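PDB 3U52: phenol hydroxylase component phN from Pseudomonas stutzeri, which probably forms the diiron-bearing hydroxylase subunit of a multicomponent monooxygenase that uses dioxygen to hydroxylate phenol. Local coordinates for residues 95-100 with 147-152; 104-109 with 164-169; 91-96 with 212-217. All blocks are in the same frame, centred on the assembly; numbering follows the deposited sequence.

Contact 1: 95-100 with 147-152. With XE (xenon), chain V.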
loop_
_atom_site.group_PDB
_atom_site.type_symbol
_atom_site.label_atom_id
_atom_site.label_comp_id
_atom_site.label_asym_id
_atom_site.label_seq_id
_atom_site.Cartn_x
_atom_site.Cartn_y
_atom_site.Cartn_z
ATOM N N ASN A 95 -24.896 -5.891 4.129
ATOM C CA ASN A 95 -25.775 -6.769 3.357
ATOM C C ASN A 95 -25.526 -6.803 1.851
ATOM O O ASN A 95 -25.723 -7.842 1.237
ATOM C CB ASN A 95 -27.220 -6.496 3.731
ATOM C CG ASN A 95 -27.465 -6.824 5.214
ATOM O OD1 ASN A 95 -27.506 -7.983 5.591
ATOM N ND2 ASN A 95 -27.538 -5.805 6.051
ATOM N N ALA A 96 -25.032 -5.703 1.300
ATOM C CA ALA A 96 -24.619 -5.650 -0.079
ATOM C C ALA A 96 -23.425 -6.565 -0.255
ATOM O O ALA A 96 -23.320 -7.228 -1.274
ATOM C CB ALA A 96 -24.265 -4.283 -0.448
ATOM N N LEU A 97 -22.555 -6.662 0.749
ATOM C CA LEU A 97 -21.351 -7.524 0.635
ATOM C C LEU A 97 -21.632 -9.024 0.815
ATOM O O LEU A 97 -20.908 -9.886 0.258
ATOM C CB LEU A 97 -20.228 -7.033 1.574
ATOM C CG LEU A 97 -19.808 -5.539 1.466
ATOM C CD1 LEU A 97 -18.743 -5.183 2.527
ATOM C CD2 LEU A 97 -19.330 -5.125 0.054
ATOM N N LYS A 98 -22.660 -9.348 1.619
ATOM C CA LYS A 98 -23.122 -10.772 1.780
ATOM C C LYS A 98 -23.639 -11.289 0.448
ATOM O O LYS A 98 -23.288 -12.382 0.023
ATOM C CB LYS A 98 -24.221 -10.856 2.828
ATOM C CG LYS A 98 -23.781 -10.278 4.175
ATOM C CD LYS A 98 -24.922 -10.137 5.158
ATOM C CE LYS A 98 -24.516 -9.215 6.343
ATOM N NZ LYS A 98 -25.520 -9.315 7.445
ATOM N N LEU A 99 -24.424 -10.456 -0.227
ATOM C CA LEU A 99 -24.882 -10.701 -1.591
ATOM C C LEU A 99 -23.716 -10.826 -2.590
ATOM O O LEU A 99 -23.680 -11.732 -3.424
ATOM C CB LEU A 99 -25.834 -9.566 -1.991
ATOM C CG LEU A 99 -26.755 -9.515 -3.211
ATOM C CD1 LEU A 99 -27.528 -10.838 -3.495
ATOM C CD2 LEU A 99 -27.773 -8.371 -2.982
ATOM N N PHE A 100 -22.768 -9.925 -2.509
ATOM C CA PHE A 100 -21.601 -9.990 -3.370
ATOM C C PHE A 100 -20.757 -11.255 -3.210
ATOM O O PHE A 100 -20.470 -11.909 -4.209
ATOM C CB PHE A 100 -20.717 -8.771 -3.169
ATOM C CG PHE A 100 -19.620 -8.640 -4.216
ATOM C CD1 PHE A 100 -18.346 -9.155 -3.974
ATOM C CD2 PHE A 100 -19.866 -8.007 -5.436
ATOM C CE1 PHE A 100 -17.356 -9.048 -4.930
ATOM C CE2 PHE A 100 -18.848 -7.894 -6.414
ATOM C CZ PHE A 100 -17.606 -8.419 -6.163
ATOM N N HIS A 147 -9.981 -11.904 -0.151
ATOM C CA HIS A 147 -9.098 -11.195 0.785
ATOM C C HIS A 147 -9.747 -9.900 1.224
ATOM O O HIS A 147 -9.658 -9.553 2.400
ATOM C CB HIS A 147 -7.700 -11.005 0.158
ATOM C CG HIS A 147 -6.962 -12.305 -0.004
ATOM N ND1 HIS A 147 -6.076 -12.550 -1.026
ATOM C CD2 HIS A 147 -6.949 -13.412 0.765
ATOM C CE1 HIS A 147 -5.581 -13.763 -0.906
ATOM N NE2 HIS A 147 -6.101 -14.312 0.169
ATOM N N ALA A 148 -10.454 -9.231 0.304
ATOM C CA ALA A 148 -11.131 -7.951 0.596
ATOM C C ALA A 148 -12.199 -8.097 1.670
ATOM O O ALA A 148 -12.308 -7.256 2.555
ATOM C CB ALA A 148 -11.763 -7.317 -0.670
ATOM N N MET A 149 -13.004 -9.151 1.539
ATOM C CA MET A 149 -14.147 -9.436 2.401
ATOM C C MET A 149 -13.739 -10.091 3.724
ATOM O O MET A 149 -14.541 -10.183 4.654
ATOM C CB MET A 149 -15.127 -10.360 1.689
ATOM C CG MET A 149 -15.898 -9.727 0.501
ATOM S SD MET A 149 -16.690 -8.213 1.098
ATOM C CE MET A 149 -15.640 -6.860 0.574
ATOM N N SER A 150 -12.483 -10.505 3.814
ATOM C CA SER A 150 -12.020 -11.296 4.922
ATOM C C SER A 150 -12.291 -10.623 6.256
ATOM O O SER A 150 -12.772 -11.249 7.191
ATOM C CB SER A 150 -10.530 -11.531 4.784
ATOM O OG SER A 150 -10.165 -12.564 5.670
ATOM N N HIS A 151 -12.017 -9.331 6.315
ATOM C CA HIS A 151 -12.089 -8.596 7.561
ATOM C C HIS A 151 -13.570 -8.343 7.877
ATOM O O HIS A 151 -13.947 -8.322 9.051
ATOM C CB HIS A 151 -11.310 -7.272 7.437
ATOM C CG HIS A 151 -11.249 -6.486 8.720
ATOM N ND1 HIS A 151 -10.460 -6.866 9.787
ATOM C CD2 HIS A 151 -11.910 -5.372 9.115
ATOM C CE1 HIS A 151 -10.589 -5.983 10.761
ATOM N NE2 HIS A 151 -11.460 -5.064 10.373
ATOM N N TYR A 152 -14.406 -8.222 6.848
ATOM C CA TYR A 152 -15.868 -8.051 7.082
ATOM C C TYR A 152 -16.466 -9.316 7.688
ATOM O O TYR A 152 -17.301 -9.245 8.597
ATOM C CB TYR A 152 -16.622 -7.612 5.830
ATOM C CG TYR A 152 -16.392 -6.157 5.448
ATOM C CD1 TYR A 152 -15.544 -5.811 4.406
ATOM C CD2 TYR A 152 -17.071 -5.126 6.128
ATOM C CE1 TYR A 152 -15.356 -4.451 4.049
ATOM C CE2 TYR A 152 -16.868 -3.800 5.824
ATOM C CZ TYR A 152 -16.026 -3.459 4.772
ATOM O OH TYR A 152 -15.850 -2.118 4.482
HETATM XE XE XE V . -14.853 -6.702 -3.055
#

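Contact 2: 104-109 with 164-169. With FE (Fe (III) ion), chain G.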
loop_
_atom_site.group_PDB
_atom_site.type_symbol
_atom_site.label_atom_id
_atom_site.label_comp_id
_atom_site.label_asym_id
_atom_site.label_seq_id
_atom_site.Cartn_x
_atom_site.Cartn_y
_atom_site.Cartn_z
ATOM N N ILE A 104 -21.735 -13.092 -6.436
ATOM C CA ILE A 104 -20.910 -12.491 -7.510
ATOM C C ILE A 104 -19.477 -13.033 -7.498
ATOM O O ILE A 104 -18.999 -13.497 -8.569
ATOM C CB ILE A 104 -20.921 -10.927 -7.557
ATOM C CG1 ILE A 104 -22.276 -10.397 -8.011
ATOM C CG2 ILE A 104 -19.932 -10.409 -8.599
ATOM C CD1 ILE A 104 -23.176 -10.008 -6.864
ATOM N N SER A 105 -18.807 -13.063 -6.331
ATOM C CA SER A 105 -17.461 -13.683 -6.300
ATOM C C SER A 105 -17.367 -15.094 -6.902
ATOM O O SER A 105 -16.375 -15.415 -7.581
ATOM C CB SER A 105 -16.870 -13.753 -4.900
ATOM O OG SER A 105 -16.494 -12.474 -4.454
ATOM N N PRO A 106 -18.348 -15.973 -6.590
ATOM C CA PRO A 106 -18.242 -17.293 -7.159
ATOM C C PRO A 106 -18.311 -17.263 -8.689
ATOM O O PRO A 106 -17.687 -18.100 -9.341
ATOM C CB PRO A 106 -19.432 -18.046 -6.542
ATOM C CG PRO A 106 -19.704 -17.278 -5.173
ATOM C CD PRO A 106 -19.508 -15.833 -5.682
ATOM N N LEU A 107 -18.973 -16.269 -9.254
ATOM C CA LEU A 107 -18.977 -16.090 -10.696
ATOM C C LEU A 107 -17.592 -15.743 -11.232
ATOM O O LEU A 107 -17.245 -16.160 -12.353
ATOM C CB LEU A 107 -20.009 -15.036 -11.103
ATOM C CG LEU A 107 -21.407 -15.570 -11.486
ATOM C CD1 LEU A 107 -21.746 -16.920 -10.936
ATOM C CD2 LEU A 107 -22.522 -14.519 -11.299
ATOM N N GLU A 108 -16.786 -15.016 -10.430
ATOM C CA GLU A 108 -15.464 -14.579 -10.902
ATOM C C GLU A 108 -14.711 -15.904 -11.094
ATOM O O GLU A 108 -14.001 -16.105 -12.075
ATOM C CB GLU A 108 -14.724 -13.744 -9.842
ATOM C CG GLU A 108 -15.371 -12.381 -9.439
ATOM C CD GLU A 108 -15.132 -11.313 -10.470
ATOM O OE1 GLU A 108 -15.348 -10.123 -10.187
ATOM O OE2 GLU A 108 -14.728 -11.668 -11.578
ATOM N N HIS A 109 -14.850 -16.788 -10.115
ATOM C CA HIS A 109 -14.128 -18.059 -10.110
ATOM C C HIS A 109 -14.600 -19.002 -11.234
ATOM O O HIS A 109 -13.772 -19.598 -11.919
ATOM C CB HIS A 109 -14.262 -18.760 -8.785
ATOM C CG HIS A 109 -13.163 -19.732 -8.543
ATOM N ND1 HIS A 109 -11.963 -19.360 -7.982
ATOM C CD2 HIS A 109 -13.037 -21.033 -8.865
ATOM C CE1 HIS A 109 -11.160 -20.404 -7.920
ATOM N NE2 HIS A 109 -11.785 -21.431 -8.462
ATOM N N HIS A 164 -20.292 -22.521 -0.500
ATOM C CA HIS A 164 -21.254 -23.550 -0.035
ATOM C C HIS A 164 -22.708 -23.124 -0.289
ATOM O O HIS A 164 -23.512 -23.875 -0.835
ATOM C CB HIS A 164 -21.018 -23.864 1.451
ATOM C CG HIS A 164 -22.039 -24.780 2.053
ATOM N ND1 HIS A 164 -21.847 -26.146 2.134
ATOM C CD2 HIS A 164 -23.284 -24.537 2.541
ATOM C CE1 HIS A 164 -22.928 -26.708 2.652
ATOM N NE2 HIS A 164 -23.809 -25.754 2.931
ATOM N N MET A 165 -23.025 -21.900 0.073
ATOM C CA MET A 165 -24.358 -21.368 -0.141
ATOM C C MET A 165 -24.652 -21.161 -1.619
ATOM O O MET A 165 -25.786 -21.450 -2.075
ATOM C CB MET A 165 -24.506 -20.059 0.623
ATOM C CG MET A 165 -24.491 -20.282 2.092
ATOM S SD MET A 165 -24.842 -18.762 2.924
ATOM C CE MET A 165 -24.605 -19.177 4.692
ATOM N N HIS A 166 -23.644 -20.763 -2.395
ATOM C CA HIS A 166 -23.852 -20.510 -3.869
ATOM C C HIS A 166 -24.405 -21.720 -4.611
ATOM O O HIS A 166 -25.174 -21.582 -5.550
ATOM C CB HIS A 166 -22.515 -20.120 -4.545
ATOM C CG HIS A 166 -22.634 -19.683 -5.981
ATOM N ND1 HIS A 166 -23.014 -18.409 -6.347
ATOM C CD2 HIS A 166 -22.354 -20.333 -7.144
ATOM C CE1 HIS A 166 -22.988 -18.296 -7.671
ATOM N NE2 HIS A 166 -22.574 -19.448 -8.183
ATOM N N ASP A 167 -23.983 -22.925 -4.185
ATOM C CA ASP A 167 -24.445 -24.198 -4.797
ATOM C C ASP A 167 -25.843 -24.665 -4.320
ATOM O O ASP A 167 -26.439 -25.544 -4.952
ATOM C CB ASP A 167 -23.440 -25.335 -4.547
ATOM C CG ASP A 167 -22.152 -25.240 -5.399
ATOM O OD1 ASP A 167 -22.059 -24.417 -6.317
ATOM O OD2 ASP A 167 -21.206 -26.037 -5.181
ATOM N N ARG A 168 -26.343 -24.095 -3.217
ATOM C CA ARG A 168 -27.512 -24.657 -2.527
ATOM C C ARG A 168 -28.656 -23.695 -2.363
ATOM O O ARG A 168 -29.801 -24.061 -2.630
ATOM C CB ARG A 168 -27.130 -25.230 -1.151
ATOM C CG ARG A 168 -26.130 -26.381 -1.250
ATOM C CD ARG A 168 -25.586 -26.837 0.090
ATOM N NE ARG A 168 -24.651 -27.966 -0.081
ATOM C CZ ARG A 168 -23.436 -27.891 -0.648
ATOM N NH1 ARG A 168 -22.932 -26.744 -1.111
ATOM N NH2 ARG A 168 -22.709 -28.994 -0.765
ATOM N N VAL A 169 -28.361 -22.493 -1.889
ATOM C CA VAL A 169 -29.386 -21.529 -1.496
ATOM C C VAL A 169 -30.281 -21.081 -2.634
ATOM O O VAL A 169 -29.816 -20.756 -3.720
ATOM C CB VAL A 169 -28.775 -20.275 -0.788
ATOM C CG1 VAL A 169 -29.843 -19.260 -0.485
ATOM C CG2 VAL A 169 -28.075 -20.664 0.515
HETATM FE FE FE G . -13.842 -10.255 -13.141
#

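Contact 3: 91-96 with 212-217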
loop_
_atom_site.group_PDB
_atom_site.type_symbol
_atom_site.label_atom_id
_atom_site.label_comp_id
_atom_site.label_asym_id
_atom_site.label_seq_id
_atom_site.Cartn_x
_atom_site.Cartn_y
_atom_site.Cartn_z
ATOM N N ALA A 91 -24.225 -0.480 9.389
ATOM C CA ALA A 91 -24.063 -1.916 9.216
ATOM C C ALA A 91 -25.058 -2.504 8.182
ATOM O O ALA A 91 -24.781 -3.587 7.652
ATOM C CB ALA A 91 -24.177 -2.638 10.518
ATOM N N ARG A 92 -26.165 -1.798 7.876
ATOM C CA ARG A 92 -27.090 -2.254 6.819
ATOM C C ARG A 92 -26.299 -2.465 5.531
ATOM O O ARG A 92 -26.620 -3.342 4.722
ATOM C CB ARG A 92 -28.240 -1.263 6.528
ATOM C CG ARG A 92 -29.307 -1.193 7.646
ATOM C CD ARG A 92 -30.445 -0.179 7.319
ATOM N NE ARG A 92 -29.896 1.143 6.988
ATOM C CZ ARG A 92 -30.566 2.168 6.436
ATOM N NH1 ARG A 92 -31.857 2.042 6.106
ATOM N NH2 ARG A 92 -29.938 3.332 6.187
ATOM N N TYR A 93 -25.274 -1.630 5.328
ATOM C CA TYR A 93 -24.467 -1.659 4.093
ATOM C C TYR A 93 -23.825 -3.019 3.892
ATOM O O TYR A 93 -23.633 -3.438 2.751
ATOM C CB TYR A 93 -23.365 -0.558 4.127
ATOM C CG TYR A 93 -22.291 -0.749 3.048
ATOM C CD1 TYR A 93 -22.486 -0.285 1.722
ATOM C CD2 TYR A 93 -21.111 -1.434 3.324
ATOM C CE1 TYR A 93 -21.505 -0.470 0.744
ATOM C CE2 TYR A 93 -20.137 -1.629 2.361
ATOM C CZ TYR A 93 -20.318 -1.144 1.095
ATOM O OH TYR A 93 -19.314 -1.404 0.179
ATOM N N VAL A 94 -23.462 -3.718 4.973
ATOM C CA VAL A 94 -22.716 -4.966 4.838
ATOM C C VAL A 94 -23.579 -6.049 4.102
ATOM O O VAL A 94 -23.028 -6.960 3.473
ATOM C CB VAL A 94 -22.186 -5.448 6.169
ATOM C CG1 VAL A 94 -21.355 -6.757 6.037
ATOM C CG2 VAL A 94 -21.354 -4.323 6.822
ATOM N N ASN A 95 -24.896 -5.891 4.129
ATOM C CA ASN A 95 -25.775 -6.769 3.357
ATOM C C ASN A 95 -25.526 -6.803 1.851
ATOM O O ASN A 95 -25.723 -7.842 1.237
ATOM C CB ASN A 95 -27.220 -6.496 3.731
ATOM C CG ASN A 95 -27.465 -6.824 5.214
ATOM O OD1 ASN A 95 -27.506 -7.983 5.591
ATOM N ND2 ASN A 95 -27.538 -5.805 6.051
ATOM N N ALA A 96 -25.032 -5.703 1.300
ATOM C CA ALA A 96 -24.619 -5.650 -0.079
ATOM C C ALA A 96 -23.425 -6.565 -0.255
ATOM O O ALA A 96 -23.320 -7.228 -1.274
ATOM C CB ALA A 96 -24.265 -4.283 -0.448
ATOM N N SER A 212 -19.090 2.243 -6.763
ATOM C CA SER A 212 -19.362 3.595 -6.302
ATOM C C SER A 212 -20.213 3.599 -5.024
ATOM O O SER A 212 -20.042 4.489 -4.185
ATOM C CB SER A 212 -19.865 4.515 -7.415
ATOM O OG SER A 212 -21.214 4.249 -7.670
ATOM N N GLY A 213 -21.038 2.562 -4.809
ATOM C CA GLY A 213 -21.697 2.359 -3.502
ATOM C C GLY A 213 -20.668 2.271 -2.375
ATOM O O GLY A 213 -20.854 2.857 -1.302
ATOM N N ALA A 214 -19.599 1.526 -2.606
ATOM C CA ALA A 214 -18.485 1.461 -1.668
ATOM C C ALA A 214 -17.914 2.850 -1.382
ATOM O O ALA A 214 -17.680 3.184 -0.224
ATOM C CB ALA A 214 -17.384 0.532 -2.190
ATOM N N ALA A 215 -17.702 3.639 -2.435
ATOM C CA ALA A 215 -17.108 4.974 -2.301
ATOM C C ALA A 215 -18.039 5.871 -1.495
ATOM O O ALA A 215 -17.552 6.610 -0.680
ATOM C CB ALA A 215 -16.812 5.603 -3.650
ATOM N N TYR A 216 -19.363 5.767 -1.667
ATOM C CA TYR A 216 -20.304 6.655 -0.939
ATOM C C TYR A 216 -20.623 6.177 0.480
ATOM O O TYR A 216 -21.301 6.885 1.226
ATOM C CB TYR A 216 -21.602 6.823 -1.705
ATOM C CG TYR A 216 -21.565 7.699 -2.954
ATOM C CD1 TYR A 216 -20.518 7.638 -3.860
ATOM C CD2 TYR A 216 -22.644 8.540 -3.245
ATOM C CE1 TYR A 216 -20.519 8.428 -5.011
ATOM C CE2 TYR A 216 -22.651 9.337 -4.381
ATOM C CZ TYR A 216 -21.599 9.263 -5.267
ATOM O OH TYR A 216 -21.640 10.077 -6.390
ATOM N N ASN A 217 -20.174 4.974 0.832
ATOM C CA ASN A 217 -20.538 4.385 2.075
ATOM C C ASN A 217 -19.357 4.007 2.947
ATOM O O ASN A 217 -19.506 3.247 3.907
ATOM C CB ASN A 217 -21.514 3.215 1.857
ATOM C CG ASN A 217 -22.847 3.691 1.378
ATOM O OD1 ASN A 217 -23.724 4.005 2.187
ATOM N ND2 ASN A 217 -22.986 3.859 0.073
#

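Contact 1: 95-100 with 147-152
The ring of Y152 receives a methyl group of L97 squarely over one face. L97 CD1 sits 3.6 Å from the centroid of the Y152 ring and only 6° off its normal, so the methyl is almost equally far from all six ring carbons: a well-centred CH-pi contact. The hydroxyl of that tyrosine has its own partner, D219, to which it is hydrogen-bonded. The second flat group, the F100 ring, approaches the bound xenon obliquely, with F100 CE1 3.9 Å from the xenon atom, and meets F210 edge-to-face.

M149 fills the middle of the contact. Its side chain runs at about a right angle to that of L97, and M149 SD packs against L97 CB at 3.8 Å. Bends at chi2 (-53°) and chi3 (100°) then turn the terminal methyl toward the xenon, leaving M149 CE 3.7 Å from the xenon atom and 4.0 Å from L97 CD1. That one leucine methyl therefore touches both the tyrosine ring and the thioether. A148 CB adds another wall to the xenon site, 4.0 Å from the xenon atom, and T222 of helix 220-250 completes it.

Between 95-100 and 147-152 the touching groups are apolar: aliphatic carbon, sulfur and an aromatic face, held by dispersion and shape. A largely apolar lining suits a polarisable, uncharged atom like xenon, and because xenon commonly marks places accessible to small apolar gases, the site may also admit dioxygen or a hydrophobic substrate.

Contact 2: 104-109 with 164-169
P106 and L107, in the first turn of helix 105-121, both pack on the imidazole of H166. The proline makes the CH-pi part: P106 CB stands over the middle of one ring face, 3.5 Å from the H166 centroid and 6° off the normal, while P106 CG lies 3.7 Å from H166 ND1. L107 adds a van der Waals contact, its CD1 arriving obliquely at 3.8 Å from H166 CE1. A chi1 of -173° carries the H166 ring away from its own backbone N and out to these two side chains. On the same imidazole, P175 and K176 of helix 173-184 make further contacts.

One hydrogen bond steadies the imidazole from outside the two segments: H166 ND1 bonds to the carbonyl of S102, near the end of helix 94-103, which helps fix the ring's rotation while the proline rests on it. Separately, R168 braces 164-169 internally, with R168 NH1 donating to H164 O at 2.9 Å, in the carbonyl plane and on a lone pair.

The metal bond lies beyond the packing. E108 OE2 binds the iron at 2.3 Å, whereas E108 OE1 remains 3.3 Å from the iron and is hydrogen-bonded to Q145 NE2, so this second-shell amide helps set the rotation of the carboxylate.

Helix 105-121 thus packs against the short helix 162-166 through its first turn while presenting a ligand to one of two irons held by glutamates and histidines of a helical bundle (E108, E138 and H141 here; E199, E233 and H236 for the other), as in the bacterial multicomponent monooxygenases.

Contact 3: 91-96 with 212-217
At the C-terminal end of the long helix 187-216, the Y93 ring packs against the last turn and the residue that follows it. N217 CB is the nearest neighbour of the ring, 3.6 Å from Y93 CD1. Farther out along the ring, Y93 CE1 passes 4.0 Å from G213 O, and the phenol oxygen reaches A214, with Y93 OH 3.5 Å from A214 CA. With CG anti to the backbone N (chi1 166°), the tyrosine ring reaches across to this helix end.

N217 closes the helix with its own side chain. N217 ND2 donates to G213 O at 2.7 Å along a nearly straight line (166°), in the carbonyl plane and on a lone pair, so a carbonyl of the final turn gains a side-chain donor and the amide is held almost parallel to the Y93 ring, with 13° between the planes. N217 OD1 is gripped in turn by S89 OG and the backbone N of N286. The Y93 hydroxyl is hydrogen-bonded to D219, whose other carboxylate oxygen is bonded to Y152 OH.

Contacts 1 and 3 both use helix 94-103 and share N95 and A96, with centres 10 Å apart: contact 3 ties the residue leading into it to the end of helix 187-216, contact 1 its middle to helix 125-155. Helix 105-121 follows next in the chain and carries contact 2, centred 13 Å from contact 1; the backbone F100 O and S105 N, 2.9 Å apart, probably bond across the junction. Along the sequence contacts 1 and 2 interleave, and contact 2 is nested within contact 3, their centres 20 Å apart. All belong to the hydroxylase part of the chain, where one run, 91-109, links the end of helix 187-216, a xenon pocket and an iron ligand.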